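Local coordinates for DegV family protein (Corynebacterium glutamicum, PDB 3EGL) that binds long-chain fatty acids such as palmitate and may play a role in lipid transport or fatty acid metabolism, at residues L16-H19 with V20-L24; S43-S46 with S47-A51; S77-S80 with A81-A85; D242-P245 with T246-V249. All coordinates share one frame; numbering follows the deposited sequence.

Contact 1: L16-H19 with V20-L24; sequences LPTH and VAEDL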
loop_
_atom_site.group_PDB
_atom_site.type_symbol
_atom_site.label_atom_id
_atom_site.label_comp_id
_atom_site.label_asym_id
_atom_site.label_seq_id
_atom_site.Cartn_x
_atom_site.Cartn_y
_atom_site.Cartn_z
ATOM N N LEU A 16 -4.140 -2.685 5.943
ATOM C CA LEU A 16 -4.958 -3.849 6.176
ATOM C C LEU A 16 -5.901 -3.516 7.303
ATOM O O LEU A 16 -5.492 -2.921 8.292
ATOM C CB LEU A 16 -4.135 -5.061 6.573
ATOM C CG LEU A 16 -3.325 -5.710 5.464
ATOM C CD1 LEU A 16 -2.365 -6.689 6.142
ATOM C CD2 LEU A 16 -4.224 -6.415 4.450
ATOM N N PRO A 17 -7.185 -3.875 7.155
ATOM C CA PRO A 17 -8.062 -3.763 8.325
ATOM C C PRO A 17 -7.521 -4.627 9.437
ATOM O O PRO A 17 -6.964 -5.717 9.208
ATOM C CB PRO A 17 -9.389 -4.315 7.829
ATOM C CG PRO A 17 -9.360 -4.024 6.361
ATOM C CD PRO A 17 -7.918 -4.309 5.954
ATOM N N THR A 18 -7.653 -4.099 10.639
ATOM C CA THR A 18 -7.151 -4.746 11.826
ATOM C C THR A 18 -7.589 -6.188 11.952
ATOM O O THR A 18 -6.751 -7.057 12.144
ATOM C CB THR A 18 -7.516 -3.926 13.059
ATOM O OG1 THR A 18 -6.771 -2.699 12.991
ATOM C CG2 THR A 18 -7.111 -4.640 14.326
ATOM N N HIS A 19 -8.883 -6.453 11.808
ATOM C CA HIS A 19 -9.392 -7.819 11.992
ATOM C C HIS A 19 -8.883 -8.788 10.906
ATOM O O HIS A 19 -8.687 -9.975 11.183
ATOM C CB HIS A 19 -10.930 -7.831 12.089
ATOM C CG HIS A 19 -11.600 -7.561 10.779
ATOM N ND1 HIS A 19 -11.776 -6.283 10.283
ATOM C CD2 HIS A 19 -12.062 -8.406 9.825
ATOM C CE1 HIS A 19 -12.345 -6.356 9.089
ATOM N NE2 HIS A 19 -12.539 -7.631 8.795
ATOM N N VAL A 20 -8.634 -8.294 9.691
ATOM C CA VAL A 20 -7.987 -9.097 8.649
ATOM C C VAL A 20 -6.530 -9.466 8.999
ATOM O O VAL A 20 -6.125 -10.645 8.903
ATOM C CB VAL A 20 -8.022 -8.363 7.297
ATOM C CG1 VAL A 20 -7.237 -9.119 6.219
ATOM C CG2 VAL A 20 -9.478 -8.111 6.858
ATOM N N ALA A 21 -5.738 -8.471 9.402
ATOM C CA ALA A 21 -4.360 -8.723 9.827
ATOM C C ALA A 21 -4.352 -9.752 10.952
ATOM O O ALA A 21 -3.573 -10.710 10.923
ATOM C CB ALA A 21 -3.675 -7.427 10.254
ATOM N N GLU A 22 -5.247 -9.566 11.917
ATOM C CA GLU A 22 -5.436 -10.536 13.011
ATOM C C GLU A 22 -5.863 -11.939 12.552
ATOM O O GLU A 22 -5.206 -12.920 12.898
ATOM C CB GLU A 22 -6.391 -10.013 14.078
ATOM C CG GLU A 22 -5.694 -9.132 15.106
ATOM C CD GLU A 22 -6.680 -8.293 15.929
ATOM O OE1 GLU A 22 -7.910 -8.384 15.677
ATOM O OE2 GLU A 22 -6.226 -7.548 16.837
ATOM N N ASP A 23 -6.938 -12.030 11.769
ATOM C CA ASP A 23 -7.393 -13.325 11.281
ATOM C C ASP A 23 -6.289 -14.069 10.538
ATOM O O ASP A 23 -6.142 -15.275 10.733
ATOM C CB ASP A 23 -8.664 -13.201 10.426
ATOM C CG ASP A 23 -9.887 -12.725 11.234
ATOM O OD1 ASP A 23 -9.888 -12.764 12.486
ATOM O OD2 ASP A 23 -10.872 -12.290 10.594
ATOM N N LEU A 24 -5.493 -13.364 9.725
ATOM C CA LEU A 24 -4.451 -14.027 8.910
ATOM C C LEU A 24 -3.089 -14.083 9.573
ATOM O O LEU A 24 -2.127 -14.539 8.972
ATOM C CB LEU A 24 -4.300 -13.383 7.529
ATOM C CG LEU A 24 -5.574 -12.978 6.775
ATOM C CD1 LEU A 24 -5.186 -12.302 5.470
ATOM C CD2 LEU A 24 -6.477 -14.172 6.526
#
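Val20 is the bump that the residues before it close around: one methyl lies between a proline ring and an imidazole, the other faces a leucine. CG2 of Val20 reaches over one face of the His19 ring, 4.0 Å from the ring centroid and 25° off the normal, a CH-pi contact displaced toward the NE2 rim. Its other neighbour is the pyrrolidine ring of Pro17, whose CB comes to 3.9 Å from Val20 CG2 with the two side chains running side by side. His19 gets its ring there by placing CG between its own backbone N and carbonyl carbon (chi1 72°), which folds the imidazole back over the Val20 N.

Leu16 spreads its two methyls loosely along the first turn. CD2 approaches CG1 of Val20 and CD1 approaches CB of Ala21, both at 4.4 Å. Pro17 is the N-cap of helix 18-23, and its carbonyl O takes the first helical bond from Ala21 N at 3.0 Å; Glu22 N and Asp23 N continue the series to Thr18 O and His19 O.

The helix is the crossover of the beta-alpha-beta unit between strands 7-11 and 26-35. Leu16 and Val20 pack on Met111 of helix 104-116, Pro17 and Val20 meet Met239 of strand 237-242, and Ala21 rests on Val28 of strand 26-35.

Contact 2: S43-S46 with S47-A51; sequences SGLS and SLELA. With PLM (palmitic acid), chain D.
A capping box opens helix 47-60, just after the loop that passes the carboxylate end of the bound palmitic acid. Ser46 is the N-cap: its OG accepts from Glu49 N at 3.3 Å, and in return the Ser46 N donates to Glu49 OE1 at 2.9 Å. The second bond is nearly straight (176°), although the donor meets OE1 on the anti side and lies 29° out of the carboxylate plane. Ser46 can cap because OG sits between its backbone N and carbonyl carbon (chi1 74°), turned over the first helical turn. Ser46 O adds a bond from Leu50 N at 3.2 Å.

Next to the box, Leu45 and Leu50 cross at about a right angle, CD1 of Leu45 meeting CD2 of Leu50 at 3.9 Å. Leu45 CD2 also touches the carboxylate of Glu49. On the ligand side, Ser43 N lies 3.2 Å from O2 of the palmitic acid, whose carboxylate is hydrogen-bonded to Thr42 and Ser76.

Glu49 OE1 is shared, since it is also hydrogen-bonded to His32 NE2. The carboxylate therefore ties the helix start to strand 26-35, and the Ser46 N-H beside the helix start would probably favour its charged form.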
loop_
_atom_site.group_PDB
_atom_site.type_symbol
_atom_site.label_atom_id
_atom_site.label_comp_id
_atom_site.label_asym_id
_atom_site.label_seq_id
_atom_site.Cartn_x
_atom_site.Cartn_y
_atom_site.Cartn_z
ATOM N N SER A 43 7.286 9.744 9.982
ATOM C CA SER A 43 8.602 9.199 10.053
ATOM C C SER A 43 8.547 7.711 9.663
ATOM O O SER A 43 7.625 6.975 10.050
ATOM C CB SER A 43 9.018 9.363 11.494
ATOM O OG SER A 43 10.294 8.889 11.672
ATOM N N GLY A 44 9.511 7.267 8.879
ATOM C CA GLY A 44 9.626 5.837 8.584
ATOM C C GLY A 44 10.088 5.031 9.785
ATOM O O GLY A 44 10.339 5.582 10.858
ATOM N N LEU A 45 10.147 3.713 9.625
ATOM C CA LEU A 45 10.622 2.853 10.695
ATOM C C LEU A 45 12.131 2.836 10.709
ATOM O O LEU A 45 12.744 2.786 9.640
ATOM C CB LEU A 45 10.144 1.445 10.475
ATOM C CG LEU A 45 8.623 1.301 10.615
ATOM C CD1 LEU A 45 8.167 -0.073 10.108
ATOM C CD2 LEU A 45 8.181 1.582 12.062
ATOM N N SER A 46 12.720 2.881 11.910
ATOM C CA SER A 46 14.165 2.863 12.056
ATOM C C SER A 46 14.657 1.422 11.967
ATOM O O SER A 46 13.907 0.515 12.208
ATOM C CB SER A 46 14.578 3.475 13.405
ATOM O OG SER A 46 14.283 2.552 14.449
ATOM N N SER A 47 15.938 1.210 11.706
ATOM C CA SER A 47 16.411 -0.151 11.551
ATOM C C SER A 47 16.410 -0.875 12.921
ATOM O O SER A 47 16.206 -2.099 13.013
ATOM C CB SER A 47 17.783 -0.167 10.875
ATOM O OG SER A 47 18.680 0.550 11.682
ATOM N N LEU A 48 16.595 -0.107 13.975
ATOM C CA LEU A 48 16.511 -0.656 15.307
ATOM C C LEU A 48 15.110 -1.277 15.634
ATOM O O LEU A 48 15.028 -2.342 16.233
ATOM C CB LEU A 48 16.886 0.440 16.300
ATOM C CG LEU A 48 17.333 0.038 17.677
ATOM C CD1 LEU A 48 18.714 -0.599 17.564
ATOM C CD2 LEU A 48 17.347 1.283 18.631
ATOM N N GLU A 49 14.036 -0.620 15.209
ATOM C CA GLU A 49 12.698 -1.085 15.514
ATOM C C GLU A 49 12.427 -2.271 14.633
ATOM O O GLU A 49 11.650 -3.129 15.018
ATOM C CB GLU A 49 11.605 -0.050 15.176
ATOM C CG GLU A 49 11.728 1.309 15.777
ATOM C CD GLU A 49 10.650 2.228 15.163
ATOM O OE1 GLU A 49 10.943 3.019 14.216
ATOM O OE2 GLU A 49 9.463 2.062 15.571
ATOM N N LEU A 50 12.995 -2.284 13.426
ATOM C CA LEU A 50 12.773 -3.420 12.555
ATOM C C LEU A 50 13.554 -4.652 13.032
ATOM O O LEU A 50 13.024 -5.774 12.987
ATOM C CB LEU A 50 13.061 -3.074 11.090
ATOM C CG LEU A 50 11.991 -2.163 10.468
ATOM C CD1 LEU A 50 12.473 -1.551 9.162
ATOM C CD2 LEU A 50 10.694 -2.981 10.248
ATOM N N ALA A 51 14.779 -4.449 13.530
ATOM C CA ALA A 51 15.545 -5.565 14.063
ATOM C C ALA A 51 14.722 -6.255 15.162
ATOM O O ALA A 51 14.607 -7.483 15.174
ATOM C CB ALA A 51 16.895 -5.135 14.602
HETATM C C1 PLM D . 7.406 8.270 6.285
HETATM O O1 PLM D . 8.331 7.778 5.614
HETATM O O2 PLM D . 7.572 9.402 6.767
HETATM C C2 PLM D . 6.100 7.567 6.507
HETATM C C3 PLM D . 5.402 7.414 5.158
HETATM C C4 PLM D . 4.725 8.647 4.615
HETATM C C5 PLM D . 4.537 8.384 3.123
HETATM C C6 PLM D . 3.712 9.448 2.444
HETATM C C7 PLM D . 3.627 9.120 0.970
HETATM C C8 PLM D . 2.498 9.851 0.227
HETATM C C9 PLM D . 1.141 9.232 0.568
HETATM C CA PLM D . 0.081 9.495 -0.512
HETATM C CB PLM D . -1.342 9.315 0.000
HETATM C CC PLM D . -1.716 7.917 0.517
HETATM C CD PLM D . -2.296 7.065 -0.600
HETATM C CE PLM D . -3.246 5.995 -0.100
HETATM C CF PLM D . -2.653 4.597 -0.299
HETATM C CG PLM D . -3.083 3.908 -1.592
#

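Contact 3: S77-S80 with A81-A85; sequences STWS and AAVTA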
loop_
_atom_site.group_PDB
_atom_site.type_symbol
_atom_site.label_atom_id
_atom_site.label_comp_id
_atom_site.label_asym_id
_atom_site.label_seq_id
_atom_site.Cartn_x
_atom_site.Cartn_y
_atom_site.Cartn_z
ATOM N N SER A 77 11.979 6.135 4.067
ATOM C CA SER A 77 13.269 5.544 4.428
ATOM C C SER A 77 13.090 4.115 4.983
ATOM O O SER A 77 14.051 3.452 5.327
ATOM C CB SER A 77 13.948 6.416 5.478
ATOM O OG SER A 77 13.173 6.491 6.693
ATOM N N THR A 78 11.860 3.622 5.039
ATOM C CA THR A 78 11.599 2.338 5.682
ATOM C C THR A 78 12.316 1.150 5.081
ATOM O O THR A 78 12.937 0.363 5.800
ATOM C CB THR A 78 10.075 2.091 5.805
ATOM O OG1 THR A 78 9.554 3.080 6.695
ATOM C CG2 THR A 78 9.780 0.734 6.412
ATOM N N TRP A 79 12.225 0.986 3.777
ATOM C CA TRP A 79 12.899 -0.103 3.090
ATOM C C TRP A 79 14.413 -0.154 3.360
ATOM O O TRP A 79 15.016 -1.231 3.560
ATOM C CB TRP A 79 12.698 0.061 1.581
ATOM C CG TRP A 79 13.492 -0.939 0.765
ATOM C CD1 TRP A 79 13.148 -2.234 0.540
ATOM C CD2 TRP A 79 14.765 -0.741 0.123
ATOM N NE1 TRP A 79 14.091 -2.851 -0.252
ATOM C CE2 TRP A 79 15.105 -1.962 -0.509
ATOM C CE3 TRP A 79 15.635 0.342 0.001
ATOM C CZ2 TRP A 79 16.267 -2.122 -1.257
ATOM C CZ3 TRP A 79 16.794 0.184 -0.738
ATOM C CH2 TRP A 79 17.098 -1.046 -1.359
ATOM N N SER A 80 15.029 1.004 3.355
ATOM C CA SER A 80 16.451 1.114 3.613
ATOM C C SER A 80 16.764 0.640 5.051
ATOM O O SER A 80 17.806 -0.010 5.309
ATOM C CB SER A 80 16.871 2.570 3.400
ATOM O OG SER A 80 18.287 2.688 3.466
ATOM N N ALA A 81 15.862 0.965 5.988
ATOM C CA ALA A 81 15.999 0.497 7.383
ATOM C C ALA A 81 15.778 -1.015 7.450
ATOM O O ALA A 81 16.459 -1.716 8.176
ATOM C CB ALA A 81 15.056 1.229 8.311
ATOM N N ALA A 82 14.848 -1.508 6.646
ATOM C CA ALA A 82 14.485 -2.928 6.643
ATOM C C ALA A 82 15.648 -3.813 6.164
ATOM O O ALA A 82 15.888 -4.899 6.716
ATOM C CB ALA A 82 13.277 -3.129 5.755
ATOM N N VAL A 83 16.355 -3.328 5.149
ATOM C CA VAL A 83 17.469 -4.039 4.555
ATOM C C VAL A 83 18.641 -4.097 5.532
ATOM O O VAL A 83 19.312 -5.122 5.634
ATOM C CB VAL A 83 17.890 -3.351 3.245
ATOM C CG1 VAL A 83 19.330 -3.623 2.966
ATOM C CG2 VAL A 83 16.974 -3.778 2.076
ATOM N N THR A 84 18.870 -3.003 6.257
ATOM C CA THR A 84 19.860 -2.961 7.330
ATOM C C THR A 84 19.466 -3.943 8.454
ATOM O O THR A 84 20.305 -4.725 8.895
ATOM C CB THR A 84 19.990 -1.523 7.889
ATOM O OG1 THR A 84 20.275 -0.616 6.807
ATOM C CG2 THR A 84 21.092 -1.445 8.951
ATOM N N ALA A 85 18.199 -3.933 8.904
ATOM C CA ALA A 85 17.793 -4.879 9.985
ATOM C C ALA A 85 17.867 -6.345 9.533
ATOM O O ALA A 85 18.297 -7.219 10.295
ATOM C CB ALA A 85 16.393 -4.561 10.545
#
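The indole of Trp79 takes Val83 on one face, i to i+4 along the first turns of helix 78-86, part of the alpha-beta-alpha sandwich of this DegV protein. In the Val83 conformer modelled here, CG2 stands 3.6 Å above the ring plane, offset toward the rim, and makes a CH-pi contact with the five-membered ring at 4.0 Å from its centroid. The methyl sits over Trp79 CE2, at 3.7 Å from Val83 CG2, with NE1 and CZ2 nearly as close. The indole reaches that place because Trp79 CG is anti to the backbone N (chi1 174°), which lays the ring alongside Val83 with both side chains pointing the same way. Around the rest of the tryptophan, Val96 of strand 94-97 and Asp98 in the following loop also touch its side chain.

The backbone of the same turns is held by helical bonds: Ala81 N to Ser77 O, Ala82 N to Thr78 O at 2.8 Å, and Val83 N to Trp79 O. The small alanines let another helix come close, for Ala81, Ala82 and Ala85 all pack on Leu50 of helix 47-60. Thr78, at the helix start, directs OG1 to Ser76 OG, itself a palmitate-binding group, and to Leu45 N; it is thus a second-shell residue of the carboxylate site.

On the outer side, Ser80 O is gripped twice by a single residue. Thr84 N gives it a weak bond at 3.3 Å, while the hydroxyl OG1 of Thr84, placed beside its own backbone N (chi1 -54°), donates to Ser80 O at 3.0 Å.

Contact 4: D242-P245 with T246-V249; sequences DIDP and TLAV. With PLM (palmitic acid), chain D.
Asp244 and Thr246 lie side by side at the start of helix 245-251, their side chains pointing the same way. Asp244 is the N-cap, and its CG stands anti to the backbone N (chi1 174°), which swings the carboxylate forward over the first turn. OD1 then accepts from Thr246 N in a straight but long, weak bond of 3.3 Å. OD2 rests 3.4 Å from Thr246 CB, while its hydrogen bond goes to Ser12 OG. The carbonyl of the same aspartate takes Ala248 N at 3.0 Å, with the donor in the carbonyl plane, and a weak second bond from Leu247 N. One residue on, Val249 N donates to Pro245 O.

Ile243 comes in from the strand end and crosses Leu247 at about a right angle; its CG2 meets Leu247 CB at 3.8 Å. Leu247 itself turns CG beside its backbone N (chi1 -49°), and this spreads its branches along the palmitic acid. CB is 3.7 Å from CC of the ligand, CD1 faces its far end near CF, and CD2 lies 3.9 Å from C5, so the leucine sits inside the bend of the chain. Thr246 adds its methyl, CG2 being 3.8 Å from C2 next to the ligand carboxylate.

Polar and apolar work are thus divided. Of the buried Asp244 carboxylate, OD2 is satisfied by Ser12, while OD1 has the weak bond from the helix start; carbon alone is offered to the fatty acid tail.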
loop_
_atom_site.group_PDB
_atom_site.type_symbol
_atom_site.label_atom_id
_atom_site.label_comp_id
_atom_site.label_asym_id
_atom_site.label_seq_id
_atom_site.Cartn_x
_atom_site.Cartn_y
_atom_site.Cartn_z
ATOM N N ASP A 242 -9.546 1.736 5.491
ATOM C CA ASP A 242 -9.244 3.071 5.938
ATOM C C ASP A 242 -7.826 3.317 5.573
ATOM O O ASP A 242 -6.968 2.437 5.756
ATOM C CB ASP A 242 -9.347 3.144 7.444
ATOM C CG ASP A 242 -10.757 2.997 7.923
ATOM O OD1 ASP A 242 -11.688 3.481 7.233
ATOM O OD2 ASP A 242 -10.935 2.419 9.009
ATOM N N ILE A 243 -7.580 4.510 5.048
ATOM C CA ILE A 243 -6.236 4.952 4.773
ATOM C C ILE A 243 -5.482 5.147 6.095
ATOM O O ILE A 243 -5.958 5.818 7.017
ATOM C CB ILE A 243 -6.241 6.224 3.907
ATOM C CG1 ILE A 243 -6.713 5.866 2.465
ATOM C CG2 ILE A 243 -4.842 6.848 3.894
ATOM C CD1 ILE A 243 -7.118 7.086 1.510
ATOM N N ASP A 244 -4.314 4.519 6.191
ATOM C CA ASP A 244 -3.451 4.602 7.379
ATOM C C ASP A 244 -3.330 6.073 7.829
ATOM O O ASP A 244 -3.047 6.922 7.025
ATOM C CB ASP A 244 -2.076 3.964 7.062
ATOM C CG ASP A 244 -1.042 4.134 8.185
ATOM O OD1 ASP A 244 -1.391 4.365 9.374
ATOM O OD2 ASP A 244 0.171 4.054 7.882
ATOM N N PRO A 245 -3.540 6.374 9.119
ATOM C CA PRO A 245 -3.401 7.814 9.530
ATOM C C PRO A 245 -2.048 8.447 9.146
ATOM O O PRO A 245 -1.987 9.660 8.940
ATOM C CB PRO A 245 -3.576 7.778 11.071
ATOM C CG PRO A 245 -4.410 6.534 11.317
ATOM C CD PRO A 245 -3.947 5.517 10.249
ATOM N N THR A 246 -0.986 7.637 9.033
ATOM C CA THR A 246 0.312 8.151 8.624
ATOM C C THR A 246 0.252 8.683 7.207
ATOM O O THR A 246 0.849 9.726 6.913
ATOM C CB THR A 246 1.419 7.090 8.722
ATOM O OG1 THR A 246 1.437 6.566 10.054
ATOM C CG2 THR A 246 2.788 7.707 8.455
ATOM N N LEU A 247 -0.462 7.967 6.340
ATOM C CA LEU A 247 -0.645 8.428 4.992
ATOM C C LEU A 247 -1.637 9.582 4.936
ATOM O O LEU A 247 -1.511 10.452 4.085
ATOM C CB LEU A 247 -1.051 7.281 4.059
ATOM C CG LEU A 247 -0.190 6.007 4.138
ATOM C CD1 LEU A 247 -0.775 4.915 3.226
ATOM C CD2 LEU A 247 1.297 6.297 3.801
ATOM N N ALA A 248 -2.601 9.610 5.856
ATOM C CA ALA A 248 -3.663 10.628 5.831
ATOM C C ALA A 248 -3.048 11.981 6.080
ATOM O O ALA A 248 -3.511 13.010 5.527
ATOM C CB ALA A 248 -4.751 10.337 6.853
ATOM N N VAL A 249 -1.961 11.987 6.859
ATOM C CA VAL A 249 -1.194 13.214 7.027
ATOM C C VAL A 249 -0.815 13.825 5.653
ATOM O O VAL A 249 -0.876 15.053 5.473
ATOM C CB VAL A 249 0.091 12.991 7.836
ATOM C CG1 VAL A 249 0.941 14.260 7.791
ATOM C CG2 VAL A 249 -0.210 12.517 9.291
HETATM C C1 PLM D . 7.406 8.270 6.285
HETATM O O1 PLM D . 8.331 7.778 5.614
HETATM O O2 PLM D . 7.572 9.402 6.767
HETATM C C2 PLM D . 6.100 7.567 6.507
HETATM C C3 PLM D . 5.402 7.414 5.158
HETATM C C4 PLM D . 4.725 8.647 4.615
HETATM C C5 PLM D . 4.537 8.384 3.123
HETATM C C6 PLM D . 3.712 9.448 2.444
HETATM C C7 PLM D . 3.627 9.120 0.970
HETATM C C8 PLM D . 2.498 9.851 0.227
HETATM C C9 PLM D . 1.141 9.232 0.568
HETATM C CA PLM D . 0.081 9.495 -0.512
HETATM C CB PLM D . -1.342 9.315 0.000
HETATM C CC PLM D . -1.716 7.917 0.517
HETATM C CD PLM D . -2.296 7.065 -0.600
HETATM C CE PLM D . -3.246 5.995 -0.100
HETATM C CF PLM D . -2.653 4.597 -0.299
HETATM C CG PLM D . -3.083 3.908 -1.592
#

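Along the chain the four contacts come in series, each at the first turns of a helix. Contacts 2 and 3 are neighbours, with centres about 7 Å apart: they touch, Ser47 CB lying against Ala81 O, where helices 47-60 and 78-86 start side by side. Contact 4, whose centre is about 19 Å from that of contact 2, follows strand 237-242 of the six-stranded sheet. Contact 1 lies at the surface, its nearest atoms about 6 Å from contact 4, and shares strand 26-35 of the five-stranded sheet as a packing partner with contacts 2 and 4. Both of these touch the palmitic acid, contact 2 near its carboxylate and contact 4 along the chain.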